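Local coordinates for L-serine ammonia-lyase (Rhizomucor miehei CAU432, PDB 5C3U), which belongs to the pyridoxal-phosphate-dependent enzymes and carries pyridoxal-5'-phosphate bound in a pocket of its single chain, at residues Gln16-Pro28 / Asn37-Gly49. Sequence-based numbering, arbitrary orientation.
Sequences QSLHVATPLLHAP and NVFLKMENIQPSG
Thr22 OG1 is gripped from two directions by side chains of 37-49: it donates to Glu43 OE2 (2.7 Å), reaching that oxygen on its syn side but 33° out of the carboxylate plane, and receives a weak bond from Lys41 NZ at 3.1 Å. The hydroxyl gets there because chi1 of 54° sets OG1 between the backbone N and the carbonyl carbon. Lys41, bent at chi2, also gives NZ to Thr22 O (2.9 Å) from above the carbonyl plane; Gln166 and the carboxylate of Glu162 hold the same ammonium from outside. Glu43 in turn pairs through OE1 with Arg54, and this oxygen accepts a further bond from Gln46 NE2. The amide of Gln46 lies alongside Val20, its OE1 taking Val20 N at 2.9 Å in the carbonyl plane on a lone pair, while NE2 returns a weak bond to Val20 O. Thus a buried carboxylate links the amide and the hydroxyl.

Beyond Pro23, whose O accepts Met42 N almost head-on, the chains become antiparallel strands, with Leu25 and Leu40 as the hydrogen-bonded pair. Leu24 lays CD1 against Phe39 CB (3.7 Å), and His26 brings CD2 over one face of the Phe39 ring near its rim, the ring planes 56° apart. On the other face of the sheet Leu25 CD1 meets Met42 CG at 3.7 Å. Strand 24-26 is thereby added as the antiparallel edge of an otherwise parallel sheet, beside strand 37-42, which leads toward the pyridoxal-5'-phosphate pocket, an arrangement consistent with the two-domain alpha/beta fold of this pyridoxal-phosphate enzyme family.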
loop_
_atom_site.group_PDB
_atom_site.type_symbol
_atom_site.label_atom_id
_atom_site.label_comp_id
_atom_site.label_asym_id
_atom_site.label_seq_id
_atom_site.Cartn_x
_atom_site.Cartn_y
_atom_site.Cartn_z
ATOM N N GLN A 16 14.055 11.969 13.179
ATOM C CA GLN A 16 12.664 12.279 12.738
ATOM C C GLN A 16 12.024 11.062 12.057
ATOM O O GLN A 16 11.322 10.286 12.714
ATOM C CB GLN A 16 12.642 13.503 11.812
ATOM N N SER A 17 12.282 10.886 10.758
ATOM C CA SER A 17 11.644 9.803 10.005
ATOM C C SER A 17 12.522 9.170 8.931
ATOM O O SER A 17 13.442 9.806 8.400
ATOM C CB SER A 17 10.331 10.292 9.384
ATOM O OG SER A 17 10.582 11.017 8.192
ATOM N N LEU A 18 12.202 7.916 8.608
ATOM C CA LEU A 18 12.938 7.124 7.641
ATOM C C LEU A 18 12.400 7.264 6.197
ATOM O O LEU A 18 13.101 6.976 5.231
ATOM C CB LEU A 18 12.951 5.659 8.072
ATOM C CG LEU A 18 13.853 5.284 9.258
ATOM C CD1 LEU A 18 13.496 3.925 9.840
ATOM C CD2 LEU A 18 15.312 5.299 8.835
ATOM N N HIS A 19 11.152 7.699 6.065
ATOM C CA HIS A 19 10.558 7.975 4.758
ATOM C C HIS A 19 10.938 9.362 4.265
ATOM O O HIS A 19 11.500 10.188 5.007
ATOM C CB HIS A 19 9.029 7.868 4.850
ATOM C CG HIS A 19 8.394 9.023 5.584
ATOM N ND1 HIS A 19 8.145 8.988 6.906
ATOM C CD2 HIS A 19 7.968 10.273 5.137
ATOM C CE1 HIS A 19 7.584 10.154 7.287
ATOM N NE2 HIS A 19 7.482 10.940 6.207
ATOM N N VAL A 20 10.611 9.636 3.012
ATOM C CA VAL A 20 10.967 10.902 2.372
ATOM C C VAL A 20 9.698 11.537 1.872
ATOM O O VAL A 20 8.692 10.848 1.697
ATOM C CB VAL A 20 12.010 10.723 1.225
ATOM C CG1 VAL A 20 13.299 10.132 1.769
ATOM C CG2 VAL A 20 11.464 9.889 0.055
ATOM N N ALA A 21 9.711 12.851 1.674
ATOM C CA ALA A 21 8.601 13.496 0.984
ATOM C C ALA A 21 8.654 13.112 -0.497
ATOM O O ALA A 21 9.731 13.018 -1.100
ATOM C CB ALA A 21 8.633 15.008 1.178
ATOM N N THR A 22 7.498 12.818 -1.069
ATOM C CA THR A 22 7.461 12.284 -2.425
ATOM C C THR A 22 6.754 13.266 -3.353
ATOM O O THR A 22 5.925 14.045 -2.894
ATOM C CB THR A 22 6.701 10.949 -2.483
ATOM O OG1 THR A 22 5.410 11.135 -1.901
ATOM C CG2 THR A 22 7.447 9.845 -1.746
ATOM N N PRO A 23 7.064 13.210 -4.662
ATOM C CA PRO A 23 6.397 14.088 -5.632
ATOM C C PRO A 23 4.890 13.864 -5.740
ATOM O O PRO A 23 4.409 12.718 -5.596
ATOM C CB PRO A 23 7.037 13.692 -6.964
ATOM C CG PRO A 23 8.346 13.114 -6.619
ATOM C CD PRO A 23 8.170 12.450 -5.280
ATOM N N LEU A 24 4.171 14.953 -6.009
ATOM C CA LEU A 24 2.777 14.879 -6.437
ATOM C C LEU A 24 2.732 15.309 -7.905
ATOM O O LEU A 24 2.802 16.502 -8.211
ATOM C CB LEU A 24 1.870 15.748 -5.561
ATOM C CG LEU A 24 0.365 15.683 -5.858
ATOM C CD1 LEU A 24 -0.245 14.347 -5.448
ATOM C CD2 LEU A 24 -0.391 16.825 -5.208
ATOM N N LEU A 25 2.662 14.331 -8.803
ATOM C CA LEU A 25 2.730 14.599 -10.243
ATOM C C LEU A 25 1.374 14.826 -10.889
ATOM O O LEU A 25 0.403 14.129 -10.609
ATOM C CB LEU A 25 3.490 13.484 -10.969
ATOM C CG LEU A 25 4.949 13.194 -10.578
ATOM C CD1 LEU A 25 5.451 11.978 -11.341
ATOM C CD2 LEU A 25 5.886 14.382 -10.792
ATOM N N HIS A 26 1.307 15.834 -11.752
ATOM C CA HIS A 26 0.118 16.053 -12.550
ATOM C C HIS A 26 0.117 15.071 -13.691
ATOM O O HIS A 26 1.167 14.789 -14.290
ATOM C CB HIS A 26 0.108 17.491 -13.062
ATOM C CG HIS A 26 -1.166 17.882 -13.752
ATOM N ND1 HIS A 26 -1.198 18.268 -15.049
ATOM C CD2 HIS A 26 -2.483 17.936 -13.287
ATOM C CE1 HIS A 26 -2.474 18.557 -15.398
ATOM N NE2 HIS A 26 -3.258 18.353 -14.319
ATOM N N ALA A 27 -1.050 14.507 -13.982
ATOM C CA ALA A 27 -1.208 13.561 -15.082
ATOM C C ALA A 27 -1.984 14.221 -16.240
ATOM O O ALA A 27 -3.213 14.149 -16.279
ATOM C CB ALA A 27 -1.936 12.312 -14.580
ATOM N N PRO A 28 -1.282 14.883 -17.182
ATOM C CA PRO A 28 -2.055 15.720 -18.121
ATOM C C PRO A 28 -2.931 14.982 -19.139
ATOM O O PRO A 28 -3.996 15.489 -19.502
ATOM C CB PRO A 28 -0.984 16.559 -18.833
ATOM C CG PRO A 28 0.295 15.811 -18.644
ATOM C CD PRO A 28 0.174 15.021 -17.369
ATOM N N ASN A 37 -8.860 17.279 -12.912
ATOM C CA ASN A 37 -7.429 17.261 -12.595
ATOM C C ASN A 37 -7.018 16.014 -11.815
ATOM O O ASN A 37 -7.511 15.780 -10.711
ATOM C CB ASN A 37 -7.028 18.484 -11.797
ATOM C CG ASN A 37 -7.019 19.735 -12.625
ATOM O OD1 ASN A 37 -6.128 19.945 -13.445
ATOM N ND2 ASN A 37 -8.005 20.583 -12.406
ATOM N N VAL A 38 -6.096 15.246 -12.387
ATOM C CA VAL A 38 -5.602 14.022 -11.767
ATOM C C VAL A 38 -4.175 14.244 -11.294
ATOM O O VAL A 38 -3.295 14.630 -12.088
ATOM C CB VAL A 38 -5.690 12.827 -12.749
ATOM C CG1 VAL A 38 -5.082 11.559 -12.151
ATOM C CG2 VAL A 38 -7.145 12.582 -13.133
ATOM N N PHE A 39 -3.962 14.019 -9.993
ATOM C CA PHE A 39 -2.638 14.112 -9.401
ATOM C C PHE A 39 -2.227 12.739 -8.887
ATOM O O PHE A 39 -3.052 11.999 -8.349
ATOM C CB PHE A 39 -2.629 15.093 -8.243
ATOM C CG PHE A 39 -2.847 16.516 -8.657
ATOM C CD1 PHE A 39 -4.129 17.067 -8.642
ATOM C CD2 PHE A 39 -1.771 17.301 -9.060
ATOM C CE1 PHE A 39 -4.322 18.389 -9.027
ATOM C CE2 PHE A 39 -1.959 18.623 -9.431
ATOM C CZ PHE A 39 -3.237 19.161 -9.420
ATOM N N LEU A 40 -0.952 12.422 -9.035
ATOM C CA LEU A 40 -0.442 11.118 -8.641
ATOM C C LEU A 40 0.582 11.297 -7.530
ATOM O O LEU A 40 1.598 11.975 -7.722
ATOM C CB LEU A 40 0.195 10.427 -9.848
ATOM C CG LEU A 40 -0.679 10.309 -11.100
ATOM C CD1 LEU A 40 0.141 9.736 -12.241
ATOM C CD2 LEU A 40 -1.924 9.476 -10.837
ATOM N N LYS A 41 0.299 10.709 -6.364
ATOM C CA LYS A 41 1.216 10.766 -5.217
ATOM C C LYS A 41 2.192 9.585 -5.321
ATOM O O LYS A 41 1.790 8.430 -5.188
ATOM C CB LYS A 41 0.410 10.740 -3.905
ATOM C CG LYS A 41 1.233 10.883 -2.634
ATOM C CD LYS A 41 2.088 12.149 -2.647
ATOM C CE LYS A 41 2.586 12.449 -1.236
ATOM N NZ LYS A 41 3.570 13.577 -1.241
ATOM N N MET A 42 3.468 9.873 -5.600
ATOM C CA MET A 42 4.423 8.857 -6.052
ATOM C C MET A 42 5.232 8.155 -4.944
ATOM O O MET A 42 6.420 8.420 -4.758
ATOM C CB MET A 42 5.396 9.460 -7.093
ATOM C CG MET A 42 4.692 10.122 -8.277
ATOM S SD MET A 42 3.700 8.937 -9.209
ATOM C CE MET A 42 5.011 7.902 -9.855
ATOM N N GLU A 43 4.597 7.215 -4.255
ATOM C CA GLU A 43 5.272 6.440 -3.195
ATOM C C GLU A 43 6.335 5.419 -3.656
ATOM O O GLU A 43 7.071 4.843 -2.827
ATOM C CB GLU A 43 4.202 5.803 -2.297
ATOM C CG GLU A 43 3.281 6.844 -1.671
ATOM C CD GLU A 43 4.041 7.810 -0.760
ATOM O OE1 GLU A 43 4.667 7.340 0.214
ATOM O OE2 GLU A 43 4.002 9.035 -1.015
ATOM N N ASN A 44 6.430 5.185 -4.970
ATOM C CA ASN A 44 7.479 4.317 -5.511
ATOM C C ASN A 44 8.861 4.919 -5.321
ATOM O O ASN A 44 9.868 4.228 -5.462
ATOM C CB ASN A 44 7.227 4.004 -6.996
ATOM C CG ASN A 44 7.048 5.264 -7.842
ATOM O OD1 ASN A 44 6.390 6.223 -7.424
ATOM N ND2 ASN A 44 7.620 5.260 -9.041
ATOM N N ILE A 45 8.898 6.206 -4.984
ATOM C CA ILE A 45 10.149 6.951 -4.754
ATOM C C ILE A 45 10.703 6.770 -3.320
ATOM O O ILE A 45 11.856 7.107 -3.027
ATOM C CB ILE A 45 9.952 8.465 -5.064
ATOM C CG1 ILE A 45 9.573 8.666 -6.536
ATOM C CG2 ILE A 45 11.210 9.285 -4.745
ATOM C CD1 ILE A 45 10.582 8.091 -7.508
ATOM N N GLN A 46 9.886 6.227 -2.429
ATOM C CA GLN A 46 10.328 5.953 -1.055
ATOM C C GLN A 46 11.523 5.017 -1.037
ATOM O O GLN A 46 11.625 4.128 -1.903
ATOM C CB GLN A 46 9.199 5.292 -0.256
ATOM C CG GLN A 46 8.021 6.195 0.056
ATOM C CD GLN A 46 8.342 7.315 1.033
ATOM O OE1 GLN A 46 9.441 7.406 1.571
ATOM N NE2 GLN A 46 7.368 8.174 1.263
ATOM N N PRO A 47 12.423 5.180 -0.046
ATOM C CA PRO A 47 13.402 4.134 0.175
ATOM C C PRO A 47 12.670 2.812 0.330
ATOM O O PRO A 47 11.576 2.758 0.910
ATOM C CB PRO A 47 14.061 4.511 1.506
ATOM C CG PRO A 47 13.787 5.950 1.702
ATOM C CD PRO A 47 12.579 6.311 0.894
ATOM N N SER A 48 13.264 1.773 -0.221
ATOM C CA SER A 48 12.670 0.412 -0.306
ATOM C C SER A 48 11.599 0.228 -1.408
ATOM O O SER A 48 11.269 -0.906 -1.743
ATOM C CB SER A 48 12.220 -0.174 1.046
ATOM O OG SER A 48 10.885 0.229 1.383
ATOM N N GLY A 49 11.047 1.321 -1.944
ATOM C CA GLY A 49 10.276 1.231 -3.190
ATOM C C GLY A 49 8.765 1.277 -3.059
ATOM O O GLY A 49 8.043 1.087 -4.059
#